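Local coordinates for signal recognition particle 54 kDa protein (Aeropyrum pernix, PDB 7EPK), which is the 54 kDa protein of the archaeal signal recognition particle, combining a helical bundle domain, a P-loop GTPase domain and a signal peptide binding domain, at residues Q31-L34 with I35-D38; E378-Y382 with E383-R387; G17-E20 with K21-A25; S357-E360 with G361-K364; G366-K369 with M370-M374. All blocks are in the same frame, centred on the assembly; numbering follows the deposited sequence.

Interaction 1: Q31-L34 with I35-D38; sequences QREL and IKAD
Q31 meets I35 through its carbonyl. I35 N donates to Q31 O at 3.1 Å in a nearly straight bond (175°), and I35 CG1 rests 3.4 Å from the same Q31 O. The Q31 side chain packs on V44 and T48 of helix 41-57.

R32 repeats the backbone bond, with K36 N 3.0 Å from R32 O. Its side chain runs beside that of K36, both pointing the same way. R32 has CG anti to the backbone N (chi1 174°) and bends at chi3, which sets its guanidinium edge-on to K36 CE. R32 NH1 and K36 NZ are 3.1 Å apart. They are two donors of like charge, so the pair is not a bond. R32 also makes salt bridges to E33 and to D29, which probably offset the like charges.

This is the C-terminal turn of helix 19-36 in the helical bundle domain of SRP54-type proteins.

E33 OE1 lies 4.1 Å from K36 NZ, an attraction too long for a salt bridge. E33 O takes a weak bond from A37 N.

L34 O accepts a second weak bond from A37 N, and A37 CB lies 3.3 Å from L34 O. The L34 side chain packs on V44, M2 and V39. Just beyond, A37 O accepts from R251, in the sequence range of the GTPase domain.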
loop_
_atom_site.group_PDB
_atom_site.type_symbol
_atom_site.label_atom_id
_atom_site.label_comp_id
_atom_site.label_asym_id
_atom_site.label_seq_id
_atom_site.Cartn_x
_atom_site.Cartn_y
_atom_site.Cartn_z
ATOM N N GLN A 31 -13.358 -7.411 16.413
ATOM C CA GLN A 31 -12.511 -8.266 17.286
ATOM C C GLN A 31 -12.928 -9.722 17.057
ATOM O O GLN A 31 -12.051 -10.555 16.779
ATOM C CB GLN A 31 -12.646 -7.874 18.755
ATOM C CG GLN A 31 -11.842 -6.653 19.178
ATOM C CD GLN A 31 -11.984 -6.348 20.657
ATOM O OE1 GLN A 31 -11.221 -5.578 21.247
ATOM N NE2 GLN A 31 -12.975 -6.950 21.286
ATOM N N ARG A 32 -14.228 -9.998 17.127
ATOM C CA ARG A 32 -14.791 -11.347 16.889
ATOM C C ARG A 32 -14.345 -11.810 15.500
ATOM O O ARG A 32 -13.985 -12.986 15.351
ATOM C CB ARG A 32 -16.317 -11.337 17.010
ATOM C CG ARG A 32 -16.979 -12.661 16.648
ATOM C CD ARG A 32 -18.480 -12.650 16.850
ATOM N NE ARG A 32 -19.066 -11.474 16.230
ATOM C CZ ARG A 32 -19.162 -11.272 14.919
ATOM N NH1 ARG A 32 -18.722 -12.183 14.066
ATOM N NH2 ARG A 32 -19.700 -10.152 14.460
ATOM N N GLU A 33 -14.352 -10.907 14.524
ATOM C CA GLU A 33 -14.109 -11.254 13.104
ATOM C C GLU A 33 -12.634 -11.630 12.945
ATOM O O GLU A 33 -12.368 -12.600 12.211
ATOM C CB GLU A 33 -14.507 -10.114 12.163
ATOM C CG GLU A 33 -15.406 -10.558 11.026
ATOM C CD GLU A 33 -16.654 -11.248 11.521
ATOM O OE1 GLU A 33 -17.112 -12.201 10.885
ATOM O OE2 GLU A 33 -17.128 -10.853 12.582
ATOM N N LEU A 34 -11.722 -10.909 13.604
ATOM C CA LEU A 34 -10.266 -11.185 13.489
ATOM C C LEU A 34 -10.008 -12.551 14.130
ATOM O O LEU A 34 -9.501 -13.442 13.424
ATOM C CB LEU A 34 -9.447 -10.047 14.110
ATOM C CG LEU A 34 -9.533 -8.710 13.357
ATOM C CD1 LEU A 34 -8.649 -7.643 13.986
ATOM C CD2 LEU A 34 -9.188 -8.860 11.882
ATOM N N ILE A 35 -10.463 -12.761 15.364
ATOM C CA ILE A 35 -10.310 -14.062 16.083
ATOM C C ILE A 35 -10.799 -15.220 15.199
ATOM O O ILE A 35 -10.035 -16.181 15.063
ATOM C CB ILE A 35 -11.035 -14.032 17.431
ATOM C CG1 ILE A 35 -10.419 -13.003 18.387
ATOM C CG2 ILE A 35 -11.076 -15.422 18.036
ATOM C CD1 ILE A 35 -8.921 -13.111 18.591
ATOM N N LYS A 36 -12.002 -15.143 14.620
ATOM C CA LYS A 36 -12.555 -16.183 13.703
ATOM C C LYS A 36 -11.553 -16.495 12.584
ATOM O O LYS A 36 -11.574 -17.631 12.092
ATOM C CB LYS A 36 -13.862 -15.732 13.042
ATOM C CG LYS A 36 -15.115 -15.853 13.890
ATOM C CD LYS A 36 -16.373 -15.554 13.103
ATOM C CE LYS A 36 -17.607 -15.547 13.979
ATOM N NZ LYS A 36 -18.818 -15.179 13.210
ATOM N N ALA A 37 -10.753 -15.508 12.162
ATOM C CA ALA A 37 -9.637 -15.657 11.192
ATOM C C ALA A 37 -8.306 -15.914 11.939
ATOM O O ALA A 37 -7.231 -15.838 11.307
ATOM C CB ALA A 37 -9.571 -14.434 10.305
ATOM N N ASP A 38 -8.392 -16.231 13.241
ATOM C CA ASP A 38 -7.298 -16.710 14.137
ATOM C C ASP A 38 -6.443 -15.509 14.552
ATOM O O ASP A 38 -6.529 -15.064 15.721
ATOM C CB ASP A 38 -6.494 -17.854 13.497
ATOM C CG ASP A 38 -6.512 -19.131 14.326
ATOM O OD1 ASP A 38 -7.314 -20.044 13.991
ATOM O OD2 ASP A 38 -5.741 -19.199 15.311
#

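Interaction 2: E378-Y382 with E383-R387; sequences ESMTY and EELDR
T381 and E384 form the tight part of this contact. E384 N donates to T381 OG1 at 2.9 Å, almost straight at 177°. T381 OG1 stands between its own backbone N and carbonyl carbon (chi1 79°), and this turns it back over the start of the helix. E384 CG comes within 3.2 Å of T381 OG1, and the two side chains cross at about a right angle. E384 OE2 lies 3.4 Å from M380 CA. The other carboxylate oxygen, OE1, makes salt bridges to R395 and R398, so the buried acid is held from outside.

M380 and L385 close the apolar side. M380 CB is 3.8 Å from L385 CD1, and M380 SD touches the same methyl. Both side chains also touch M326 of helix 326-337. L385 N is bonded to T381 O at 2.7 Å.

The other side is looser. The Y382 ring meets L385 obliquely, with Y382 CD1 4.3 Å from L385 CD2. The bond from D386 N to Y382 O is weak. E383 and D386 turn their acidic ends away, and both residues are exposed.

Threonine N-cap and M380-L385 hydrophobic staple together start the short helix 382-386 of the signal peptide binding domain.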
loop_
_atom_site.group_PDB
_atom_site.type_symbol
_atom_site.label_atom_id
_atom_site.label_comp_id
_atom_site.label_asym_id
_atom_site.label_seq_id
_atom_site.Cartn_x
_atom_site.Cartn_y
_atom_site.Cartn_z
ATOM N N GLU A 378 6.094 31.586 -6.522
ATOM C CA GLU A 378 7.261 30.752 -6.133
ATOM C C GLU A 378 8.570 31.467 -6.499
ATOM O O GLU A 378 9.587 31.154 -5.863
ATOM C CB GLU A 378 7.133 29.362 -6.752
ATOM C CG GLU A 378 6.016 28.525 -6.156
ATOM C CD GLU A 378 5.737 27.244 -6.914
ATOM O OE1 GLU A 378 4.673 26.630 -6.689
ATOM O OE2 GLU A 378 6.586 26.868 -7.728
ATOM N N SER A 379 8.562 32.390 -7.470
ATOM C CA SER A 379 9.775 33.093 -7.994
ATOM C C SER A 379 9.976 34.450 -7.291
ATOM O O SER A 379 11.103 34.969 -7.330
ATOM C CB SER A 379 9.739 33.240 -9.516
ATOM O OG SER A 379 9.747 31.971 -10.166
ATOM N N MET A 380 8.948 34.994 -6.640
ATOM C CA MET A 380 9.064 36.208 -5.794
ATOM C C MET A 380 9.995 35.925 -4.605
ATOM O O MET A 380 9.885 34.844 -4.041
ATOM C CB MET A 380 7.693 36.590 -5.242
ATOM C CG MET A 380 6.653 36.843 -6.295
ATOM S SD MET A 380 5.201 37.550 -5.518
ATOM C CE MET A 380 4.224 38.083 -6.918
ATOM N N THR A 381 10.829 36.890 -4.197
ATOM C CA THR A 381 11.675 36.812 -2.969
ATOM C C THR A 381 10.766 36.746 -1.738
ATOM O O THR A 381 9.586 37.141 -1.808
ATOM C CB THR A 381 12.654 37.994 -2.809
ATOM O OG1 THR A 381 11.993 39.153 -2.311
ATOM C CG2 THR A 381 13.334 38.421 -4.087
ATOM N N TYR A 382 11.309 36.306 -0.613
ATOM C CA TYR A 382 10.573 36.290 0.675
ATOM C C TYR A 382 10.129 37.712 1.027
ATOM O O TYR A 382 9.059 37.853 1.623
ATOM C CB TYR A 382 11.428 35.657 1.774
ATOM C CG TYR A 382 11.666 34.188 1.556
ATOM C CD1 TYR A 382 10.633 33.273 1.679
ATOM C CD2 TYR A 382 12.900 33.723 1.155
ATOM C CE1 TYR A 382 10.843 31.918 1.459
ATOM C CE2 TYR A 382 13.123 32.380 0.922
ATOM C CZ TYR A 382 12.098 31.466 1.085
ATOM O OH TYR A 382 12.335 30.138 0.854
ATOM N N GLU A 383 10.949 38.709 0.701
ATOM C CA GLU A 383 10.649 40.145 0.937
ATOM C C GLU A 383 9.493 40.566 0.029
ATOM O O GLU A 383 8.525 41.168 0.516
ATOM C CB GLU A 383 11.871 41.009 0.650
ATOM C CG GLU A 383 11.656 42.483 0.922
ATOM C CD GLU A 383 12.831 43.331 0.478
ATOM O OE1 GLU A 383 12.920 43.538 -0.732
ATOM O OE2 GLU A 383 13.671 43.753 1.328
ATOM N N GLU A 384 9.570 40.218 -1.248
ATOM C CA GLU A 384 8.439 40.385 -2.194
ATOM C C GLU A 384 7.191 39.676 -1.668
ATOM O O GLU A 384 6.164 40.327 -1.637
ATOM C CB GLU A 384 8.825 39.885 -3.576
ATOM C CG GLU A 384 9.944 40.713 -4.155
ATOM C CD GLU A 384 10.206 40.413 -5.599
ATOM O OE1 GLU A 384 11.111 41.054 -6.137
ATOM O OE2 GLU A 384 9.509 39.529 -6.156
ATOM N N LEU A 385 7.281 38.421 -1.218
ATOM C CA LEU A 385 6.081 37.689 -0.711
ATOM C C LEU A 385 5.391 38.565 0.340
ATOM O O LEU A 385 4.167 38.621 0.365
ATOM C CB LEU A 385 6.478 36.332 -0.114
ATOM C CG LEU A 385 6.389 35.076 -1.005
ATOM C CD1 LEU A 385 5.626 35.284 -2.311
ATOM C CD2 LEU A 385 7.774 34.515 -1.288
ATOM N N ASP A 386 6.184 39.265 1.143
ATOM C CA ASP A 386 5.705 40.019 2.328
ATOM C C ASP A 386 5.104 41.340 1.875
ATOM O O ASP A 386 4.060 41.713 2.397
ATOM C CB ASP A 386 6.835 40.305 3.316
ATOM C CG ASP A 386 6.311 40.903 4.602
ATOM O OD1 ASP A 386 5.185 40.537 4.997
ATOM O OD2 ASP A 386 7.024 41.729 5.187
ATOM N N ARG A 387 5.800 42.009 0.961
ATOM C CA ARG A 387 5.495 43.373 0.485
ATOM C C ARG A 387 5.448 43.340 -1.041
ATOM O O ARG A 387 6.400 43.722 -1.716
ATOM C CB ARG A 387 6.568 44.323 1.034
ATOM C CG ARG A 387 6.421 44.651 2.517
ATOM C CD ARG A 387 7.633 45.373 3.073
ATOM N NE ARG A 387 7.907 46.607 2.345
ATOM C CZ ARG A 387 9.122 47.065 2.025
ATOM N NH1 ARG A 387 10.223 46.408 2.370
ATOM N NH2 ARG A 387 9.240 48.199 1.360
#

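Interaction 3: G17-E20 with K21-A25; sequences GVYE and KAVDA
Two first torsions bring Y19 and V23 together. Y19 carries its ring trans to the backbone N (chi1 174°), reaching along the helix. V23 places CG1 between its own N and carbonyl carbon (chi1 56°), facing back down the chain. Y19 CE2 and V23 CG1 then lie 4.1 Å apart, the methyl meeting the ring obliquely. V23 CG1 also sits over the backbone, 3.1 Å from E20 O.

V18 is the N-cap residue, and its side chain crosses that of K21. V18 CB touches K21 CG at 4.0 Å, and K21 CD packs beside it. The lysine chain is extended, so its amine leads away from the contact.

The backbone bonds begin here. A22 N donates to V18 O at 3.2 Å. Y19 O accepts from two amides: V23 N lies in its carbonyl plane, while A22 N sits above that plane. D24 N bonds to E20 O at 3.1 Å and is nearly straight (175°).

V18, E20, K21 and D24 are exposed. The inner face of the start of helix 19-36 turns to its neighbours: Y19, A22 and V23 pack on F12 of helix 4-13, and Y19 and V23 also reach M70 of helix 66-81.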
loop_
_atom_site.group_PDB
_atom_site.type_symbol
_atom_site.label_atom_id
_atom_site.label_comp_id
_atom_site.label_asym_id
_atom_site.label_seq_id
_atom_site.Cartn_x
_atom_site.Cartn_y
_atom_site.Cartn_z
ATOM N N GLY A 17 -28.418 5.177 15.264
ATOM C CA GLY A 17 -28.504 5.068 16.735
ATOM C C GLY A 17 -27.395 5.861 17.417
ATOM O O GLY A 17 -26.726 6.629 16.717
ATOM N N VAL A 18 -27.197 5.689 18.732
ATOM C CA VAL A 18 -26.176 6.462 19.509
ATOM C C VAL A 18 -24.801 6.170 18.890
ATOM O O VAL A 18 -24.463 4.981 18.789
ATOM C CB VAL A 18 -26.164 6.100 21.012
ATOM C CG1 VAL A 18 -25.112 6.905 21.793
ATOM C CG2 VAL A 18 -27.540 6.220 21.656
ATOM N N TYR A 19 -24.038 7.203 18.527
ATOM C CA TYR A 19 -22.674 7.090 17.949
ATOM C C TYR A 19 -21.802 6.106 18.731
ATOM O O TYR A 19 -21.295 5.146 18.129
ATOM C CB TYR A 19 -21.898 8.405 17.989
ATOM C CG TYR A 19 -20.478 8.229 17.527
ATOM C CD1 TYR A 19 -20.194 7.911 16.206
ATOM C CD2 TYR A 19 -19.426 8.305 18.421
ATOM C CE1 TYR A 19 -18.888 7.734 15.773
ATOM C CE2 TYR A 19 -18.118 8.116 18.006
ATOM C CZ TYR A 19 -17.840 7.828 16.675
ATOM O OH TYR A 19 -16.548 7.640 16.258
ATOM N N GLU A 20 -21.580 6.373 20.017
ATOM C CA GLU A 20 -20.556 5.634 20.793
ATOM C C GLU A 20 -21.026 4.181 20.930
ATOM O O GLU A 20 -20.172 3.301 21.028
ATOM C CB GLU A 20 -20.240 6.280 22.143
ATOM C CG GLU A 20 -19.636 7.679 22.035
ATOM C CD GLU A 20 -20.598 8.837 21.758
ATOM O OE1 GLU A 20 -21.834 8.601 21.590
ATOM O OE2 GLU A 20 -20.108 9.983 21.701
ATOM N N LYS A 21 -22.329 3.919 20.917
ATOM C CA LYS A 21 -22.844 2.520 21.007
ATOM C C LYS A 21 -22.538 1.796 19.700
ATOM O O LYS A 21 -22.434 0.578 19.737
ATOM C CB LYS A 21 -24.354 2.441 21.285
ATOM C CG LYS A 21 -24.769 2.797 22.708
ATOM C CD LYS A 21 -26.235 2.592 23.023
ATOM C CE LYS A 21 -26.547 2.911 24.470
ATOM N NZ LYS A 21 -27.832 2.316 24.902
ATOM N N ALA A 22 -22.457 2.530 18.589
ATOM C CA ALA A 22 -22.181 1.971 17.247
ATOM C C ALA A 22 -20.700 1.573 17.182
ATOM O O ALA A 22 -20.429 0.532 16.553
ATOM C CB ALA A 22 -22.565 2.943 16.152
ATOM N N VAL A 23 -19.802 2.337 17.827
ATOM C CA VAL A 23 -18.327 2.124 17.763
ATOM C C VAL A 23 -17.919 0.991 18.730
ATOM O O VAL A 23 -17.141 0.100 18.296
ATOM C CB VAL A 23 -17.527 3.435 17.939
ATOM C CG1 VAL A 23 -17.858 4.154 19.209
ATOM C CG2 VAL A 23 -16.026 3.223 17.883
ATOM N N ASP A 24 -18.451 0.952 19.956
ATOM C CA ASP A 24 -18.245 -0.179 20.908
ATOM C C ASP A 24 -18.675 -1.489 20.235
ATOM O O ASP A 24 -18.009 -2.542 20.426
ATOM C CB ASP A 24 -19.037 0.027 22.202
ATOM C CG ASP A 24 -18.484 1.106 23.116
ATOM O OD1 ASP A 24 -17.251 1.383 23.043
ATOM O OD2 ASP A 24 -19.297 1.679 23.887
ATOM N N ALA A 25 -19.768 -1.430 19.478
ATOM C CA ALA A 25 -20.368 -2.605 18.804
ATOM C C ALA A 25 -19.523 -2.982 17.586
ATOM O O ALA A 25 -19.522 -4.162 17.177
ATOM C CB ALA A 25 -21.799 -2.309 18.399
#

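Interaction 4: S357-E360 with G361-K364; sequences SIDE and GALK
Hydrogen bonds tie D359 to the two residues beyond E360. A362 N donates to D359 O at 3.2 Å with an angle of 151°. The donor stands well above the carbonyl plane. D359 OD1 takes a second, weak bond from G361 N at 3.3 Å. The carboxylate is swung over the turn because D359 CG is anti to its backbone N (chi1 179°).

One ionic contact crosses further along. K364 NZ approaches E360 OE1 at 3.3 Å, a salt bridge whose hydrogen bond is weak. Both side chains are bent to meet: E360 at chi2, and K364 at chi2, chi3 and chi4. They cross obliquely, and K364 NZ also lies 3.4 Å from E360 CG. Both residues are exposed, so water probably weakens this pair.

Van der Waals contact completes the group. A362 CB sits 3.2 Å from D359 O and 3.5 Å from D359 OD2. A362 is buried, and its carbonyl accepts from Y416. D359 leans on L420 and M423 of helix 409-423.

The backbone angles of E360 and G361 fit a type I beta turn from D359 to A362, overlaid by a weakly bonded Asx turn, in the loop joining helices 350-356 and 367-379.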
loop_
_atom_site.group_PDB
_atom_site.type_symbol
_atom_site.label_atom_id
_atom_site.label_comp_id
_atom_site.label_asym_id
_atom_site.label_seq_id
_atom_site.Cartn_x
_atom_site.Cartn_y
_atom_site.Cartn_z
ATOM N N SER A 357 -19.949 36.050 -4.332
ATOM C CA SER A 357 -21.177 36.901 -4.305
ATOM C C SER A 357 -20.830 38.404 -4.269
ATOM O O SER A 357 -21.779 39.207 -4.343
ATOM C CB SER A 357 -22.092 36.525 -3.158
ATOM O OG SER A 357 -21.747 37.225 -1.970
ATOM N N ILE A 358 -19.543 38.772 -4.148
ATOM C CA ILE A 358 -19.026 40.168 -4.299
ATOM C C ILE A 358 -18.294 40.281 -5.647
ATOM O O ILE A 358 -18.671 41.163 -6.456
ATOM C CB ILE A 358 -18.131 40.569 -3.105
ATOM C CG1 ILE A 358 -18.961 40.898 -1.859
ATOM C CG2 ILE A 358 -17.219 41.736 -3.473
ATOM C CD1 ILE A 358 -19.314 39.717 -1.002
ATOM N N ASP A 359 -17.284 39.433 -5.877
ATOM C CA ASP A 359 -16.533 39.326 -7.162
ATOM C C ASP A 359 -16.666 37.896 -7.712
ATOM O O ASP A 359 -15.946 36.998 -7.227
ATOM C CB ASP A 359 -15.064 39.723 -6.994
ATOM C CG ASP A 359 -14.231 39.624 -8.264
ATOM O OD1 ASP A 359 -14.803 39.780 -9.360
ATOM O OD2 ASP A 359 -13.006 39.396 -8.151
ATOM N N GLU A 360 -17.549 37.706 -8.697
ATOM C CA GLU A 360 -17.806 36.415 -9.396
ATOM C C GLU A 360 -16.493 35.890 -9.999
ATOM O O GLU A 360 -16.290 34.659 -9.972
ATOM C CB GLU A 360 -18.915 36.631 -10.432
ATOM C CG GLU A 360 -18.850 35.714 -11.644
ATOM C CD GLU A 360 -18.737 36.412 -12.993
ATOM O OE1 GLU A 360 -19.092 35.785 -14.005
ATOM O OE2 GLU A 360 -18.277 37.570 -13.037
ATOM N N GLY A 361 -15.631 36.791 -10.493
ATOM C CA GLY A 361 -14.380 36.467 -11.209
ATOM C C GLY A 361 -13.190 36.277 -10.281
ATOM O O GLY A 361 -12.055 36.304 -10.790
ATOM N N ALA A 362 -13.438 36.089 -8.977
ATOM C CA ALA A 362 -12.429 35.753 -7.943
ATOM C C ALA A 362 -12.234 34.232 -7.881
ATOM O O ALA A 362 -11.068 33.805 -7.800
ATOM C CB ALA A 362 -12.838 36.303 -6.597
ATOM N N LEU A 363 -13.327 33.452 -7.894
ATOM C CA LEU A 363 -13.303 31.958 -7.867
ATOM C C LEU A 363 -13.645 31.397 -9.255
ATOM O O LEU A 363 -14.223 30.287 -9.301
ATOM C CB LEU A 363 -14.287 31.427 -6.815
ATOM C CG LEU A 363 -14.123 31.998 -5.408
ATOM C CD1 LEU A 363 -15.001 31.251 -4.415
ATOM C CD2 LEU A 363 -12.661 31.962 -4.974
ATOM N N LYS A 364 -13.282 32.121 -10.325
ATOM C CA LYS A 364 -13.501 31.718 -11.743
ATOM C C LYS A 364 -12.211 31.958 -12.545
ATOM O O LYS A 364 -12.231 32.684 -13.557
ATOM C CB LYS A 364 -14.715 32.458 -12.313
ATOM C CG LYS A 364 -15.653 31.590 -13.144
ATOM C CD LYS A 364 -16.352 32.339 -14.260
ATOM C CE LYS A 364 -17.843 32.094 -14.297
ATOM N NZ LYS A 364 -18.525 32.632 -13.095
#

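Interaction 5: G366-K369 with M370-M374; sequences GEEK and MKRWM
K369 and W373 make a CH-pi contact one turn apart, near the start of helix 367-379 in the signal peptide binding domain. K369 CG lies over the face of the indole, 4.2 Å from the centroid of the five-membered ring and 23° off its normal. The two side chains run alongside each other. K369 CG is trans to the backbone N (chi1 -178°), which carries the chain up the helix to the ring. K369 O sits over a ring face too, 3.1 Å from W373 CG, while also accepting from W373 N.

R372 packs flat against the same turn. One face of its guanidinium covers K369 CA, which is 3.6 Å from the plane. At its edge, R372 NH2 stands 3.3 Å from K369 NZ. These are like charges and not a bond. The nearby acids E412, touched by K369, and D409, a long weak partner of R372, may offset them.

On the outer side E368 and K371 lie side by side. E368 OE1 touches K371 CD at 3.7 Å, but the charged ends stay beyond salt-bridge range. E367 is instead bridged to R337.

M370 is buried. Its CG is 3.3 Å from G366 O, and it packs on L333 and M336. W373 meets Y416 and L413. Helix 367-379 is thus an amphipathic helix packed against helices 326-337 and 409-423 of the all-helical domain.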
loop_
_atom_site.group_PDB
_atom_site.type_symbol
_atom_site.label_atom_id
_atom_site.label_comp_id
_atom_site.label_asym_id
_atom_site.label_seq_id
_atom_site.Cartn_x
_atom_site.Cartn_y
_atom_site.Cartn_z
ATOM N N GLY A 366 -8.972 29.895 -14.591
ATOM C CA GLY A 366 -8.721 28.611 -15.284
ATOM C C GLY A 366 -7.855 27.688 -14.439
ATOM O O GLY A 366 -7.534 28.054 -13.310
ATOM N N GLU A 367 -7.473 26.522 -14.946
ATOM C CA GLU A 367 -6.410 25.719 -14.292
ATOM C C GLU A 367 -5.081 26.424 -14.572
ATOM O O GLU A 367 -4.368 26.767 -13.612
ATOM C CB GLU A 367 -6.402 24.267 -14.780
ATOM C CG GLU A 367 -6.184 23.254 -13.662
ATOM C CD GLU A 367 -4.763 23.122 -13.137
ATOM O OE1 GLU A 367 -3.838 23.207 -13.940
ATOM O OE2 GLU A 367 -4.587 22.907 -11.921
ATOM N N GLU A 368 -4.800 26.680 -15.849
ATOM C CA GLU A 368 -3.499 27.223 -16.308
ATOM C C GLU A 368 -3.236 28.554 -15.608
ATOM O O GLU A 368 -2.076 28.747 -15.205
ATOM C CB GLU A 368 -3.442 27.369 -17.833
ATOM C CG GLU A 368 -2.773 26.195 -18.539
ATOM C CD GLU A 368 -1.467 25.708 -17.923
ATOM O OE1 GLU A 368 -0.648 26.565 -17.455
ATOM O OE2 GLU A 368 -1.276 24.466 -17.897
ATOM N N LYS A 369 -4.253 29.418 -15.462
ATOM C CA LYS A 369 -4.082 30.799 -14.914
ATOM C C LYS A 369 -3.661 30.713 -13.438
ATOM O O LYS A 369 -2.781 31.508 -13.009
ATOM C CB LYS A 369 -5.349 31.642 -15.082
ATOM C CG LYS A 369 -5.215 33.081 -14.591
ATOM C CD LYS A 369 -6.177 34.071 -15.239
ATOM C CE LYS A 369 -5.603 34.812 -16.434
ATOM N NZ LYS A 369 -5.945 34.160 -17.723
ATOM N N MET A 370 -4.238 29.760 -12.702
ATOM C CA MET A 370 -3.832 29.435 -11.311
ATOM C C MET A 370 -2.415 28.852 -11.315
ATOM O O MET A 370 -1.615 29.294 -10.472
ATOM C CB MET A 370 -4.813 28.456 -10.661
ATOM C CG MET A 370 -6.213 29.045 -10.487
ATOM S SD MET A 370 -7.308 28.034 -9.469
ATOM C CE MET A 370 -8.891 28.182 -10.295
ATOM N N LYS A 371 -2.100 27.940 -12.243
ATOM C CA LYS A 371 -0.785 27.232 -12.302
ATOM C C LYS A 371 0.329 28.237 -12.610
ATOM O O LYS A 371 1.458 28.042 -12.112
ATOM C CB LYS A 371 -0.800 26.097 -13.336
ATOM C CG LYS A 371 0.414 25.168 -13.338
ATOM C CD LYS A 371 1.314 25.324 -14.561
ATOM C CE LYS A 371 2.342 24.218 -14.727
ATOM N NZ LYS A 371 1.727 22.940 -15.165
ATOM N N ARG A 372 0.033 29.260 -13.414
ATOM C CA ARG A 372 1.023 30.294 -13.818
ATOM C C ARG A 372 1.236 31.211 -12.613
ATOM O O ARG A 372 2.397 31.526 -12.286
ATOM C CB ARG A 372 0.548 31.115 -15.030
ATOM C CG ARG A 372 0.652 30.434 -16.395
ATOM C CD ARG A 372 0.504 31.431 -17.546
ATOM N NE ARG A 372 -0.695 32.273 -17.470
ATOM C CZ ARG A 372 -1.897 31.953 -17.951
ATOM N NH1 ARG A 372 -2.092 30.794 -18.559
ATOM N NH2 ARG A 372 -2.909 32.788 -17.803
ATOM N N TRP A 373 0.135 31.616 -11.978
ATOM C CA TRP A 373 0.140 32.500 -10.790
ATOM C C TRP A 373 0.942 31.848 -9.667
ATOM O O TRP A 373 1.683 32.581 -8.994
ATOM C CB TRP A 373 -1.293 32.821 -10.377
ATOM C CG TRP A 373 -1.895 33.869 -11.251
ATOM C CD1 TRP A 373 -1.384 34.345 -12.422
ATOM C CD2 TRP A 373 -3.134 34.566 -11.036
ATOM N NE1 TRP A 373 -2.211 35.296 -12.947
ATOM C CE2 TRP A 373 -3.298 35.452 -12.122
ATOM C CE3 TRP A 373 -4.125 34.533 -10.042
ATOM C CZ2 TRP A 373 -4.404 36.303 -12.224
ATOM C CZ3 TRP A 373 -5.216 35.375 -10.144
ATOM C CH2 TRP A 373 -5.352 36.248 -11.224
ATOM N N MET A 374 0.830 30.524 -9.501
ATOM C CA MET A 374 1.567 29.784 -8.449
ATOM C C MET A 374 3.067 29.817 -8.777
ATOM O O MET A 374 3.858 30.148 -7.874
ATOM C CB MET A 374 1.021 28.365 -8.248
ATOM C CG MET A 374 -0.213 28.339 -7.303
ATOM S SD MET A 374 -1.068 26.726 -7.074
ATOM C CE MET A 374 0.351 25.701 -6.685
#

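Along the chain the order is interaction 3, 1, 4, 5, 2. Interactions 3 and 1 sit at the start and the end of helix 19-36 in the helical bundle domain, with centres about 20 Å apart. The other three lie in the signal peptide binding domain. Interactions 4 and 5 are one residue apart in sequence, the loop leading toward helix 367-379, and their centres are about 16 Å apart. Interactions 5 and 2 share that helix, with centres about 18 Å apart. Between the two groups the centres are about 43 to 57 Å apart and nothing touches. The GTPase domain lies between them in sequence. The contacts therefore mark local helix ends and turns in two separate helical domains of an extended chain.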